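Local coordinates for ATP-binding protein (Mycobacterium tuberculosis, PDB 5UKV) that is the dimerization and phosphoacceptor domain of the sensor histidine kinase PhoR, which probably transfers a phosphoryl group from ATP to a protein histidine, at residues Arg33-Leu38 against Gly48-Arg53. The protein carries 1 engineered substitution. Residues are numbered along the deposited sequence; the frame is centred on the assembly and turned at random.
Sequences RGFAEL and GMLLSR
Leu50 and Phe35 meet where the two helices of the PhoR helical hairpin, 2-40 and 47-71, come together just short of the connecting loop; two such hairpins, one from each chain, make up the four-helix bundle of the DHp dimer. Gly48 opens the segment, and its carbonyl O accepts a hydrogen bond from NH1 of Arg40 of the second subunit. Leu50 is the buried residue of the contact. Its CG stands anti to the backbone N (chi1 -164°), which carries both methyls across to helix 2-40. Leu50 CD1 lies 3.7 Å from Phe35 CB and equally far from Phe35 CD2, so it packs at the root of the ring, while Leu50 CD2 settles 3.5 Å from Phe35 O. The backbone O of Leu50 lies in the plane of the Phe35 ring, at the edge. Tyr39 and Ala44 also touch this leucine, toward the loop. One turn on from Leu50, Arg53 CB and CG lie obliquely beside the CD2–CE2 side of the Phe35 ring, though the modelled approach of CG to CE2 is too close to be trusted in detail. No hydrogen bond joins the two segments; the arginine bends at chi2 and chi3, and its NH1 makes a salt bridge to Glu57 OE2.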
loop_
_atom_site.group_PDB
_atom_site.type_symbol
_atom_site.label_atom_id
_atom_site.label_comp_id
_atom_site.label_asym_id
_atom_site.label_seq_id
_atom_site.Cartn_x
_atom_site.Cartn_y
_atom_site.Cartn_z
ATOM N N ARG A 33 7.570 -2.500 8.584
ATOM C CA ARG A 33 7.046 -2.732 9.913
ATOM C C ARG A 33 7.954 -3.553 10.811
ATOM O O ARG A 33 8.169 -3.197 11.908
ATOM C CB ARG A 33 5.702 -3.403 9.853
ATOM C CG ARG A 33 4.572 -2.496 9.475
ATOM C CD ARG A 33 3.265 -3.233 9.456
ATOM N NE ARG A 33 2.589 -3.064 10.717
ATOM C CZ ARG A 33 1.306 -3.322 10.873
ATOM N NH1 ARG A 33 0.632 -3.777 9.835
ATOM N NH2 ARG A 33 0.713 -3.124 12.037
ATOM N N GLY A 34 8.503 -4.620 10.280
ATOM C CA GLY A 34 9.357 -5.442 10.997
ATOM C C GLY A 34 10.584 -4.720 11.458
ATOM O O GLY A 34 11.036 -4.923 12.555
ATOM N N PHE A 35 11.151 -3.914 10.593
ATOM C CA PHE A 35 12.356 -3.151 10.913
ATOM C C PHE A 35 12.092 -2.100 11.981
ATOM O O PHE A 35 12.900 -1.875 12.884
ATOM C CB PHE A 35 13.037 -2.581 9.667
ATOM C CG PHE A 35 13.880 -3.535 8.915
ATOM C CD1 PHE A 35 13.798 -4.918 9.067
ATOM C CD2 PHE A 35 14.922 -3.071 8.105
ATOM C CE1 PHE A 35 14.660 -5.793 8.335
ATOM C CE2 PHE A 35 15.782 -3.983 7.392
ATOM C CZ PHE A 35 15.651 -5.335 7.535
ATOM N N ALA A 36 10.936 -1.453 11.903
ATOM C CA ALA A 36 10.569 -0.508 12.967
ATOM C C ALA A 36 10.314 -1.150 14.284
ATOM O O ALA A 36 10.730 -0.652 15.315
ATOM C CB ALA A 36 9.370 0.345 12.537
ATOM N N GLU A 37 9.749 -2.349 14.300
ATOM C CA GLU A 37 9.607 -3.075 15.567
ATOM C C GLU A 37 10.934 -3.460 16.143
ATOM O O GLU A 37 11.091 -3.411 17.342
ATOM C CB GLU A 37 8.759 -4.361 15.361
ATOM C CG GLU A 37 8.616 -5.291 16.549
ATOM C CD GLU A 37 7.791 -4.708 17.676
ATOM O OE1 GLU A 37 7.054 -3.686 17.494
ATOM O OE2 GLU A 37 7.884 -5.310 18.776
ATOM N N LEU A 38 11.903 -3.773 15.310
ATOM C CA LEU A 38 13.268 -4.125 15.789
ATOM C C LEU A 38 13.854 -2.995 16.577
ATOM O O LEU A 38 14.359 -3.158 17.707
ATOM C CB LEU A 38 14.171 -4.570 14.663
ATOM C CG LEU A 38 15.280 -5.539 14.890
ATOM C CD1 LEU A 38 14.721 -6.860 15.395
ATOM C CD2 LEU A 38 15.990 -5.901 13.593
ATOM N N GLY A 48 21.078 3.646 10.824
ATOM C CA GLY A 48 21.243 4.107 9.436
ATOM C C GLY A 48 20.999 3.049 8.380
ATOM O O GLY A 48 20.353 3.243 7.374
HETATM N N MSE A 49 21.480 1.856 8.678
HETATM C CA MSE A 49 21.219 0.705 7.853
HETATM C C MSE A 49 19.761 0.302 7.882
HETATM O O MSE A 49 19.233 0.038 6.843
HETATM C CB MSE A 49 22.077 -0.497 8.203
HETATM C CG MSE A 49 21.852 -1.479 7.083
HETATM SE SE MSE A 49 22.969 -3.057 7.299
HETATM C CE MSE A 49 24.531 -2.148 6.545
ATOM N N LEU A 50 19.134 0.307 9.050
ATOM C CA LEU A 50 17.768 -0.024 9.236
ATOM C C LEU A 50 16.922 0.934 8.421
ATOM O O LEU A 50 16.089 0.555 7.699
ATOM C CB LEU A 50 17.465 0.165 10.710
ATOM C CG LEU A 50 16.228 -0.419 11.317
ATOM C CD1 LEU A 50 16.293 -1.905 11.373
ATOM C CD2 LEU A 50 15.801 0.117 12.657
ATOM N N LEU A 51 17.230 2.195 8.526
ATOM C CA LEU A 51 16.530 3.294 7.811
ATOM C C LEU A 51 16.677 3.244 6.289
ATOM O O LEU A 51 15.669 3.461 5.534
ATOM C CB LEU A 51 16.987 4.684 8.334
ATOM C CG LEU A 51 16.195 5.882 7.762
ATOM C CD1 LEU A 51 14.690 5.727 8.092
ATOM C CD2 LEU A 51 16.705 7.100 8.346
ATOM N N SER A 52 17.851 2.838 5.859
ATOM C CA SER A 52 18.131 2.664 4.472
ATOM C C SER A 52 17.228 1.586 3.848
ATOM O O SER A 52 16.656 1.767 2.837
ATOM C CB SER A 52 19.563 2.198 4.384
ATOM O OG SER A 52 20.062 2.386 3.140
ATOM N N ARG A 53 17.078 0.472 4.536
ATOM C CA ARG A 53 16.221 -0.574 4.046
ATOM C C ARG A 53 14.789 -0.080 4.023
ATOM O O ARG A 53 14.088 -0.349 3.113
ATOM C CB ARG A 53 16.331 -1.844 4.860
ATOM C CG ARG A 53 15.324 -2.918 4.454
ATOM C CD ARG A 53 15.368 -3.271 2.962
ATOM N NE ARG A 53 16.694 -3.659 2.539
ATOM C CZ ARG A 53 17.039 -4.012 1.318
ATOM N NH1 ARG A 53 16.150 -4.032 0.356
ATOM N NH2 ARG A 53 18.283 -4.371 1.070
#